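PDB 3VTH: hydrogenase maturation factor from Thermoanaerobacter tengcongensis, which probably transfers the carbamoyl group of carbamoyl phosphate, with the use of ATP, to the C-terminal cysteine of HypE during [NiFe]-hydrogenase maturation. Local coordinates for residues A[485-490]-A[739-744]; A[700-705]-A[731-735]; A[500-506]-A[520-526]. All coordinates share one frame; numbering follows the deposited sequence.

Contact 1 (A[485-490]-A[739-744]). With FE (Fe (III) ion), chain I.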
loop_
_atom_site.group_PDB
_atom_site.type_symbol
_atom_site.label_atom_id
_atom_site.label_comp_id
_atom_site.label_asym_id
_atom_site.label_seq_id
_atom_site.Cartn_x
_atom_site.Cartn_y
_atom_site.Cartn_z
ATOM N N HIS A 485 -9.828 -2.979 -17.201
ATOM C CA HIS A 485 -10.509 -4.166 -16.730
ATOM C C HIS A 485 -9.862 -4.622 -15.414
ATOM O O HIS A 485 -10.569 -4.909 -14.450
ATOM C CB HIS A 485 -10.476 -5.260 -17.820
ATOM C CG HIS A 485 -11.303 -6.472 -17.508
ATOM N ND1 HIS A 485 -11.096 -7.682 -18.132
ATOM C CD2 HIS A 485 -12.328 -6.665 -16.640
ATOM C CE1 HIS A 485 -11.958 -8.569 -17.666
ATOM N NE2 HIS A 485 -12.703 -7.982 -16.747
ATOM N N ALA A 486 -8.529 -4.673 -15.371
ATOM C CA ALA A 486 -7.807 -5.077 -14.156
ATOM C C ALA A 486 -8.086 -4.166 -12.953
ATOM O O ALA A 486 -8.256 -4.666 -11.842
ATOM C CB ALA A 486 -6.312 -5.166 -14.424
ATOM N N HIS A 487 -8.117 -2.842 -13.155
ATOM C CA HIS A 487 -8.495 -1.906 -12.070
ATOM C C HIS A 487 -9.868 -2.284 -11.501
ATOM O O HIS A 487 -10.044 -2.389 -10.274
ATOM C CB HIS A 487 -8.559 -0.441 -12.568
ATOM C CG HIS A 487 -7.255 0.302 -12.534
ATOM N ND1 HIS A 487 -6.473 0.407 -11.399
ATOM C CD2 HIS A 487 -6.631 1.040 -13.488
ATOM C CE1 HIS A 487 -5.418 1.161 -11.663
ATOM N NE2 HIS A 487 -5.490 1.554 -12.926
ATOM N N ILE A 488 -10.852 -2.490 -12.376
ATOM C CA ILE A 488 -12.206 -2.827 -11.913
ATOM C C ILE A 488 -12.207 -4.167 -11.154
ATOM O O ILE A 488 -12.839 -4.290 -10.091
ATOM C CB ILE A 488 -13.250 -2.849 -13.086
ATOM C CG1 ILE A 488 -13.307 -1.498 -13.805
ATOM C CG2 ILE A 488 -14.673 -3.261 -12.600
ATOM C CD1 ILE A 488 -13.499 -0.269 -12.880
ATOM N N ALA A 489 -11.477 -5.152 -11.687
ATOM C CA ALA A 489 -11.415 -6.484 -11.070
ATOM C C ALA A 489 -10.713 -6.470 -9.709
ATOM O O ALA A 489 -11.074 -7.261 -8.829
ATOM C CB ALA A 489 -10.719 -7.477 -11.993
ATOM N N SER A 490 -9.727 -5.586 -9.538
ATOM C CA SER A 490 -9.028 -5.462 -8.250
ATOM C C SER A 490 -10.007 -5.101 -7.137
ATOM O O SER A 490 -9.940 -5.660 -6.037
ATOM C CB SER A 490 -7.841 -4.482 -8.309
ATOM O OG SER A 490 -8.231 -3.108 -8.325
ATOM N N LEU A 739 -3.696 -7.544 -8.439
ATOM C CA LEU A 739 -4.806 -8.306 -7.863
ATOM C C LEU A 739 -5.932 -8.538 -8.890
ATOM O O LEU A 739 -6.479 -9.654 -8.988
ATOM C CB LEU A 739 -5.344 -7.640 -6.597
ATOM C CG LEU A 739 -6.546 -8.329 -5.949
ATOM C CD1 LEU A 739 -6.193 -9.788 -5.430
ATOM C CD2 LEU A 739 -7.125 -7.487 -4.838
ATOM N N GLY A 740 -6.258 -7.491 -9.654
ATOM C CA GLY A 740 -7.244 -7.601 -10.729
ATOM C C GLY A 740 -6.814 -8.572 -11.820
ATOM O O GLY A 740 -7.620 -9.415 -12.248
ATOM N N GLN A 741 -5.554 -8.468 -12.264
ATOM C CA GLN A 741 -5.008 -9.412 -13.248
ATOM C C GLN A 741 -5.130 -10.843 -12.746
ATOM O O GLN A 741 -5.469 -11.742 -13.511
ATOM C CB GLN A 741 -3.527 -9.152 -13.542
ATOM C CG GLN A 741 -3.199 -7.816 -14.211
ATOM C CD GLN A 741 -1.702 -7.540 -14.232
ATOM O OE1 GLN A 741 -0.955 -8.013 -13.359
ATOM N NE2 GLN A 741 -1.255 -6.746 -15.222
ATOM N N ALA A 742 -4.828 -11.040 -11.462
ATOM C CA ALA A 742 -4.850 -12.375 -10.848
ATOM C C ALA A 742 -6.238 -12.988 -10.862
ATOM O O ALA A 742 -6.394 -14.132 -11.260
ATOM C CB ALA A 742 -4.289 -12.335 -9.412
ATOM N N VAL A 743 -7.257 -12.239 -10.446
ATOM C CA VAL A 743 -8.604 -12.830 -10.381
ATOM C C VAL A 743 -9.246 -12.957 -11.756
ATOM O O VAL A 743 -10.064 -13.834 -11.974
ATOM C CB VAL A 743 -9.556 -12.134 -9.373
ATOM C CG1 VAL A 743 -8.998 -12.281 -7.953
ATOM C CG2 VAL A 743 -9.790 -10.645 -9.749
ATOM N N ILE A 744 -8.868 -12.088 -12.689
ATOM C CA ILE A 744 -9.358 -12.239 -14.053
ATOM C C ILE A 744 -8.802 -13.514 -14.680
ATOM O O ILE A 744 -9.536 -14.310 -15.285
ATOM C CB ILE A 744 -9.015 -11.015 -14.926
ATOM C CG1 ILE A 744 -9.906 -9.841 -14.535
ATOM C CG2 ILE A 744 -9.213 -11.354 -16.433
ATOM C CD1 ILE A 744 -9.372 -8.492 -15.013
HETATM FE FE FE I . -4.062 2.743 -14.070
#

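Contact 2 (A[700-705]-A[731-735]). With FE (Fe (III) ion), chain I; AP2 (phosphomethylphosphonic acid adenosyl ester), chain H.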
loop_
_atom_site.group_PDB
_atom_site.type_symbol
_atom_site.label_atom_id
_atom_site.label_comp_id
_atom_site.label_asym_id
_atom_site.label_seq_id
_atom_site.Cartn_x
_atom_site.Cartn_y
_atom_site.Cartn_z
ATOM N N SER A 700 -12.646 2.572 -9.845
ATOM C CA SER A 700 -11.211 2.286 -9.655
ATOM C C SER A 700 -10.357 3.058 -10.667
ATOM O O SER A 700 -10.888 3.783 -11.506
ATOM C CB SER A 700 -10.947 0.773 -9.725
ATOM O OG SER A 700 -9.646 0.468 -9.234
ATOM N N GLY A 701 -9.040 2.895 -10.588
ATOM C CA GLY A 701 -8.127 3.689 -11.396
ATOM C C GLY A 701 -7.624 4.818 -10.524
ATOM O O GLY A 701 -8.317 5.266 -9.607
ATOM N N GLY A 702 -6.432 5.293 -10.836
ATOM C CA GLY A 702 -5.723 6.280 -10.016
ATOM C C GLY A 702 -6.403 7.637 -9.855
ATOM O O GLY A 702 -6.121 8.333 -8.892
ATOM N N SER A 703 -7.298 8.023 -10.765
ATOM C CA SER A 703 -8.041 9.291 -10.565
ATOM C C SER A 703 -8.908 9.228 -9.298
ATOM O O SER A 703 -9.240 10.247 -8.716
ATOM C CB SER A 703 -8.932 9.641 -11.767
ATOM O OG SER A 703 -8.198 9.789 -12.967
ATOM N N PHE A 704 -9.276 8.025 -8.861
ATOM C CA PHE A 704 -10.068 7.922 -7.627
ATOM C C PHE A 704 -9.284 8.052 -6.315
ATOM O O PHE A 704 -9.858 7.984 -5.225
ATOM C CB PHE A 704 -11.013 6.726 -7.677
ATOM C CG PHE A 704 -12.159 6.941 -8.601
ATOM C CD1 PHE A 704 -13.145 7.886 -8.286
ATOM C CD2 PHE A 704 -12.240 6.262 -9.810
ATOM C CE1 PHE A 704 -14.230 8.114 -9.152
ATOM C CE2 PHE A 704 -13.310 6.492 -10.689
ATOM C CZ PHE A 704 -14.300 7.420 -10.370
ATOM N N GLN A 705 -7.989 8.320 -6.429
ATOM C CA GLN A 705 -7.230 8.895 -5.317
ATOM C C GLN A 705 -7.711 10.311 -4.959
ATOM O O GLN A 705 -7.434 10.810 -3.867
ATOM C CB GLN A 705 -5.745 8.937 -5.655
ATOM C CG GLN A 705 -5.101 7.545 -5.768
ATOM C CD GLN A 705 -3.722 7.622 -6.362
ATOM O OE1 GLN A 705 -3.553 7.995 -7.533
ATOM N NE2 GLN A 705 -2.721 7.272 -5.572
ATOM N N PRO A 731 -4.715 -0.478 -3.507
ATOM C CA PRO A 731 -4.976 0.857 -4.054
ATOM C C PRO A 731 -5.855 0.836 -5.325
ATOM O O PRO A 731 -5.898 -0.174 -6.046
ATOM C CB PRO A 731 -3.570 1.380 -4.393
ATOM C CG PRO A 731 -2.627 0.569 -3.488
ATOM C CD PRO A 731 -3.272 -0.798 -3.528
ATOM N N CYS A 732 -6.561 1.947 -5.563
ATOM C CA CYS A 732 -7.246 2.150 -6.827
ATOM C C CYS A 732 -6.226 2.594 -7.878
ATOM O O CYS A 732 -6.512 2.559 -9.070
ATOM C CB CYS A 732 -8.390 3.183 -6.689
ATOM S SG CYS A 732 -7.837 4.844 -6.194
ATOM N N ASN A 733 -5.035 2.998 -7.434
ATOM C CA ASN A 733 -3.938 3.288 -8.378
ATOM C C ASN A 733 -3.284 1.994 -8.882
ATOM O O ASN A 733 -3.740 0.905 -8.545
ATOM C CB ASN A 733 -2.916 4.271 -7.789
ATOM C CG ASN A 733 -2.161 3.695 -6.585
ATOM O OD1 ASN A 733 -1.665 2.558 -6.617
ATOM N ND2 ASN A 733 -2.058 4.492 -5.525
ATOM N N ASP A 734 -2.229 2.112 -9.684
ATOM C CA ASP A 734 -1.644 0.923 -10.317
ATOM C C ASP A 734 -1.047 -0.118 -9.371
ATOM O O ASP A 734 -0.757 -1.242 -9.794
ATOM C CB ASP A 734 -0.632 1.317 -11.401
ATOM C CG ASP A 734 -1.311 1.771 -12.688
ATOM O OD1 ASP A 734 -2.556 1.837 -12.716
ATOM O OD2 ASP A 734 -0.602 2.043 -13.680
ATOM N N GLY A 735 -0.853 0.275 -8.112
ATOM C CA GLY A 735 -0.497 -0.670 -7.026
ATOM C C GLY A 735 -1.501 -1.800 -6.883
ATOM O O GLY A 735 -1.152 -2.878 -6.413
HETATM FE FE FE I . -4.062 2.743 -14.070
HETATM P PB AP2 H . -1.817 4.898 -15.029
HETATM O O1B AP2 H . -2.423 6.259 -15.266
HETATM O O2B AP2 H . -2.744 3.727 -15.130
HETATM O O3B AP2 H . -0.503 4.733 -15.751
HETATM C C3A AP2 H . -1.339 4.988 -13.282
HETATM P PA AP2 H . -2.720 5.080 -12.107
HETATM O O1A AP2 H . -1.983 4.887 -10.789
HETATM O O2A AP2 H . -3.921 4.221 -12.421
HETATM O "O5'" AP2 H . -3.252 6.605 -12.224
HETATM C "C5'" AP2 H . -2.403 7.637 -11.736
HETATM C "C4'" AP2 H . -2.967 8.919 -12.305
HETATM O "O4'" AP2 H . -4.175 9.256 -11.620
HETATM C "C3'" AP2 H . -2.049 10.106 -12.092
HETATM O "O3'" AP2 H . -0.992 10.111 -13.057
HETATM C "C2'" AP2 H . -3.039 11.242 -12.252
HETATM O "O2'" AP2 H . -3.192 11.462 -13.659
HETATM C "C1'" AP2 H . -4.328 10.682 -11.635
HETATM N N9 AP2 H . -4.449 11.264 -10.267
HETATM C C8 AP2 H . -3.623 11.076 -9.208
HETATM N N7 AP2 H . -4.010 11.810 -8.130
HETATM C C5 AP2 H . -5.115 12.491 -8.491
HETATM C C6 AP2 H . -6.036 13.457 -7.841
HETATM N N6 AP2 H . -5.859 13.842 -6.551
HETATM N N1 AP2 H . -7.064 13.943 -8.590
HETATM C C2 AP2 H . -7.278 13.562 -9.868
HETATM N N3 AP2 H . -6.470 12.699 -10.522
HETATM C C4 AP2 H . -5.395 12.143 -9.896
#

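Contact 3 (A[500-506]-A[520-526])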
loop_
_atom_site.group_PDB
_atom_site.type_symbol
_atom_site.label_atom_id
_atom_site.label_comp_id
_atom_site.label_asym_id
_atom_site.label_seq_id
_atom_site.Cartn_x
_atom_site.Cartn_y
_atom_site.Cartn_z
ATOM N N LYS A 500 -21.449 -9.290 -13.619
ATOM C CA LYS A 500 -21.273 -8.083 -14.412
ATOM C C LYS A 500 -21.599 -6.837 -13.592
ATOM O O LYS A 500 -22.661 -6.739 -12.995
ATOM C CB LYS A 500 -22.129 -8.126 -15.680
ATOM C CG LYS A 500 -21.522 -8.925 -16.834
ATOM C CD LYS A 500 -22.501 -8.971 -17.994
ATOM C CE LYS A 500 -22.337 -10.229 -18.847
ATOM N NZ LYS A 500 -21.249 -10.084 -19.846
ATOM N N VAL A 501 -20.666 -5.896 -13.554
ATOM C CA VAL A 501 -20.864 -4.638 -12.861
ATOM C C VAL A 501 -20.637 -3.502 -13.854
ATOM O O VAL A 501 -20.063 -3.716 -14.927
ATOM C CB VAL A 501 -19.866 -4.474 -11.661
ATOM C CG1 VAL A 501 -20.106 -5.539 -10.608
ATOM C CG2 VAL A 501 -18.389 -4.516 -12.130
ATOM N N ILE A 502 -21.082 -2.302 -13.499
ATOM C CA ILE A 502 -20.675 -1.091 -14.213
ATOM C C ILE A 502 -19.334 -0.642 -13.646
ATOM O O ILE A 502 -19.227 -0.356 -12.455
ATOM C CB ILE A 502 -21.730 0.019 -14.056
ATOM C CG1 ILE A 502 -23.042 -0.422 -14.731
ATOM C CG2 ILE A 502 -21.217 1.324 -14.623
ATOM C CD1 ILE A 502 -24.291 0.363 -14.287
ATOM N N GLY A 503 -18.308 -0.607 -14.492
ATOM C CA GLY A 503 -16.951 -0.337 -14.039
ATOM C C GLY A 503 -16.553 1.044 -14.527
ATOM O O GLY A 503 -16.548 1.300 -15.728
ATOM N N ILE A 504 -16.246 1.937 -13.593
ATOM C CA ILE A 504 -15.795 3.286 -13.933
ATOM C C ILE A 504 -14.288 3.338 -13.633
ATOM O O ILE A 504 -13.872 3.328 -12.482
ATOM C CB ILE A 504 -16.603 4.339 -13.141
ATOM C CG1 ILE A 504 -18.096 4.194 -13.522
ATOM C CG2 ILE A 504 -16.058 5.748 -13.404
ATOM C CD1 ILE A 504 -19.064 4.970 -12.703
ATOM N N ALA A 505 -13.485 3.331 -14.685
ATOM C CA ALA A 505 -12.051 3.229 -14.552
ATOM C C ALA A 505 -11.434 4.541 -15.035
ATOM O O ALA A 505 -11.346 4.801 -16.244
ATOM C CB ALA A 505 -11.541 2.058 -15.353
ATOM N N TYR A 506 -11.041 5.382 -14.086
ATOM C CA TYR A 506 -10.510 6.709 -14.423
ATOM C C TYR A 506 -9.055 6.744 -13.967
ATOM O O TYR A 506 -8.764 6.487 -12.806
ATOM C CB TYR A 506 -11.315 7.833 -13.740
ATOM C CG TYR A 506 -12.702 8.109 -14.312
ATOM C CD1 TYR A 506 -13.152 7.468 -15.479
ATOM C CD2 TYR A 506 -13.538 9.056 -13.714
ATOM C CE1 TYR A 506 -14.400 7.759 -16.041
ATOM C CE2 TYR A 506 -14.798 9.352 -14.250
ATOM C CZ TYR A 506 -15.222 8.692 -15.414
ATOM O OH TYR A 506 -16.454 8.976 -15.941
ATOM N N ALA A 520 -10.416 7.083 -19.126
ATOM C CA ALA A 520 -11.670 7.699 -18.745
ATOM C C ALA A 520 -12.783 6.839 -19.304
ATOM O O ALA A 520 -13.560 7.271 -20.167
ATOM C CB ALA A 520 -11.738 9.126 -19.279
ATOM N N GLU A 521 -12.850 5.611 -18.796
ATOM C CA GLU A 521 -13.648 4.555 -19.408
ATOM C C GLU A 521 -14.794 4.112 -18.514
ATOM O O GLU A 521 -14.644 4.057 -17.292
ATOM C CB GLU A 521 -12.765 3.329 -19.682
ATOM C CG GLU A 521 -11.372 3.675 -20.238
ATOM C CD GLU A 521 -11.459 4.477 -21.507
ATOM O OE1 GLU A 521 -10.810 5.549 -21.582
ATOM O OE2 GLU A 521 -12.206 4.046 -22.415
ATOM N N ILE A 522 -15.928 3.802 -19.136
ATOM C CA ILE A 522 -16.987 3.077 -18.458
ATOM C C ILE A 522 -17.135 1.748 -19.168
ATOM O O ILE A 522 -17.331 1.677 -20.387
ATOM C CB ILE A 522 -18.375 3.787 -18.446
ATOM C CG1 ILE A 522 -18.268 5.282 -18.159
ATOM C CG2 ILE A 522 -19.335 3.082 -17.445
ATOM C CD1 ILE A 522 -17.741 5.643 -16.865
ATOM N N LEU A 523 -17.009 0.695 -18.388
ATOM C CA LEU A 523 -17.113 -0.654 -18.894
ATOM C C LEU A 523 -18.321 -1.317 -18.273
ATOM O O LEU A 523 -18.793 -0.907 -17.205
ATOM C CB LEU A 523 -15.867 -1.445 -18.484
ATOM C CG LEU A 523 -14.511 -0.779 -18.703
ATOM C CD1 LEU A 523 -13.388 -1.711 -18.209
ATOM C CD2 LEU A 523 -14.328 -0.414 -20.203
ATOM N N VAL A 524 -18.827 -2.337 -18.949
ATOM C CA VAL A 524 -19.601 -3.350 -18.268
ATOM C C VAL A 524 -18.710 -4.586 -18.265
ATOM O O VAL A 524 -18.317 -5.075 -19.326
ATOM C CB VAL A 524 -20.938 -3.622 -18.957
ATOM C CG1 VAL A 524 -21.601 -4.853 -18.353
ATOM C CG2 VAL A 524 -21.854 -2.389 -18.846
ATOM N N CYS A 525 -18.348 -5.060 -17.077
ATOM C CA CYS A 525 -17.465 -6.216 -17.000
ATOM C C CYS A 525 -17.751 -7.176 -15.867
ATOM O O CYS A 525 -18.364 -6.824 -14.853
ATOM C CB CYS A 525 -16.002 -5.787 -16.948
ATOM S SG CYS A 525 -15.597 -4.620 -15.661
ATOM N N ASP A 526 -17.306 -8.407 -16.065
ATOM C CA ASP A 526 -17.251 -9.369 -14.976
ATOM C C ASP A 526 -15.786 -9.741 -14.824
ATOM O O ASP A 526 -14.928 -8.998 -15.273
ATOM C CB ASP A 526 -18.159 -10.584 -15.247
ATOM C CG ASP A 526 -17.885 -11.259 -16.593
ATOM O OD1 ASP A 526 -16.782 -11.105 -17.163
ATOM O OD2 ASP A 526 -18.798 -11.961 -17.092
#

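Contact 1 (A[485-490]-A[739-744])
I744, S490 and A489 bury the most surface where two helices of the Kae1-like, actin-ATPase-clan part of the protein cross almost at right angles. The axes of 485-490 and 739-744 make an angle of 87° and approach to 7.1 Å, a close crossing made possible by G740. Its CA sits 3.3 Å from A486 O in a nearly straight CA-H...O contact, and its bare backbone also packs against S490 N. I744 contributes the largest buried surface. With CG1 anti to the carbonyl carbon (chi1 -73°) and CD1 continuing outward, its methyl end reaches across to 485-490. There I744 CD1 presses on A489 CB at 3.5 Å, tighter than ordinary van der Waals contact, while V743 CG2 approaches A489 CB from another side at 4.0 Å. S490 CB lies beside the backbone of G740, and L739 CD2 lies 3.6 Å from S490 O. No hydrogen bond joins 485-490 to 739-744; backbone and methyl packing hold them. This short piece of helix 483-494 also reaches the metal site: A486, A489 and S490 touch 739-744, whereas H487 points away and binds the iron through NE2, alongside H483, D507 and D734. The H485 ring is held by NE2, which bonds to D526 O. I744 CD1 lies over one face of this imidazole, almost above its centre, in a CH-pi contact, 3.6 Å from the centroid and 5° off the ring normal.

Contact 2 (A[700-705]-A[731-735])
C732 SG lies between its own backbone N and carbonyl carbon (chi1 62°), which turns the sulfur onto the backbone of the 3-10 turn 702-705, 3.5 Å from Q705 N and beside F704 CB. N733 CG takes the same first torsion (chi1 65°), and its OD1 accepts from G735 N at 2.8 Å, in the carbonyl plane: an Asx turn that braces the loop just where D734 is presented. The two backbones come close, G702 CA and N733 CA being 3.8 Å apart, and C732 O abuts G701. The two loops line part of the nucleotide and iron site. G702 N bonds to AP2 O2A at 3.2 Å, and D734 N to AP2 O1A at 3.0 Å, so each loop gives a backbone N-H to the alpha-phosphoryl group. D734 OD1 binds the iron at 2.2 Å, and AP2 O2A and O2B bind the same ion, tying nucleotide and metal together; the bare backbone of G702 lies against the nucleotide. Loop 700-705 leads from strand 696-700 to helix 707-719, against which F704 packs through L710 and L713; loop 731-735 follows strand 723-726 and runs into helix 737-749.

Contact 3 (A[500-506]-A[520-526])
I522 lies across from I504, and its CD1 touches I504 CG1 at 3.7 Å, the two side chains running alongside each other and pointing the same way. The CG2 branch of I522, anti to its backbone N (chi1 -42° for CG1), instead meets I502 CG2 at 3.8 Å, so one isoleucine spans two residues of the facing strand. The Y506 ring adds to this apolar patch. Its OH end passes I522 CD1, I504 CG2 covers one ring face, and E521 N lies at the ring edge.

Beneath these side chains, strands 501-506 and 521-525 form an antiparallel pair. V501-C525, G503-L523 and A505-E521 are its hydrogen-bonded pairs, each with two bonds. The central two are short and nearly straight: G503 N to L523 O and L523 N to G503 O are both 2.8 Å, at 175° and 173°. G503 puts no side chain on the face shared by L523 and C525. At the strand end K500 and D526 run side by side, with K500 NZ still 4.1 Å from D526 OD2, beyond a salt bridge; D526 OD1 bonds to K528 N.

Further out, helix 666-692 covers the isoleucine face through I688, and T681 bonds to Y506 OH. Helix 483-494 packs on the other face, H485 and I488 meeting C525. E521 OE2 forms a salt bridge with R532 on the next strand, 530-542, and E521 OE1 accepts from A520 N. The core of the pair is thus fastened by main-chain bonds and hydrocarbon contacts, while the buried carboxylate of E521 has a cationic partner that probably stabilises its charged form.

Overall arrangement
Contacts 1 and 2 meet at the iron: H487 NE2 from contact 1 and D734 OD1 from contact 2 lie 3.0 Å apart as ligands of the same ion, with H483 and D507 completing the protein ligands beside AP2. Their centres are about 12 Å apart. Contact 3, centred about 12 Å from contact 1 and 14 Å from contact 2, is a strand pair in the sheet next to the site. I488 CD1 packs 3.6 Å from G503 CA, while S703 N approaches Y506 O at 2.9 Å and S700 N approaches I504 O at 3.0 Å, both probable hydrogen bonds. Strand 501-507 thereby joins the iron-binding helix to the nucleotide-binding loop, and its last residue, D507, is itself an iron ligand.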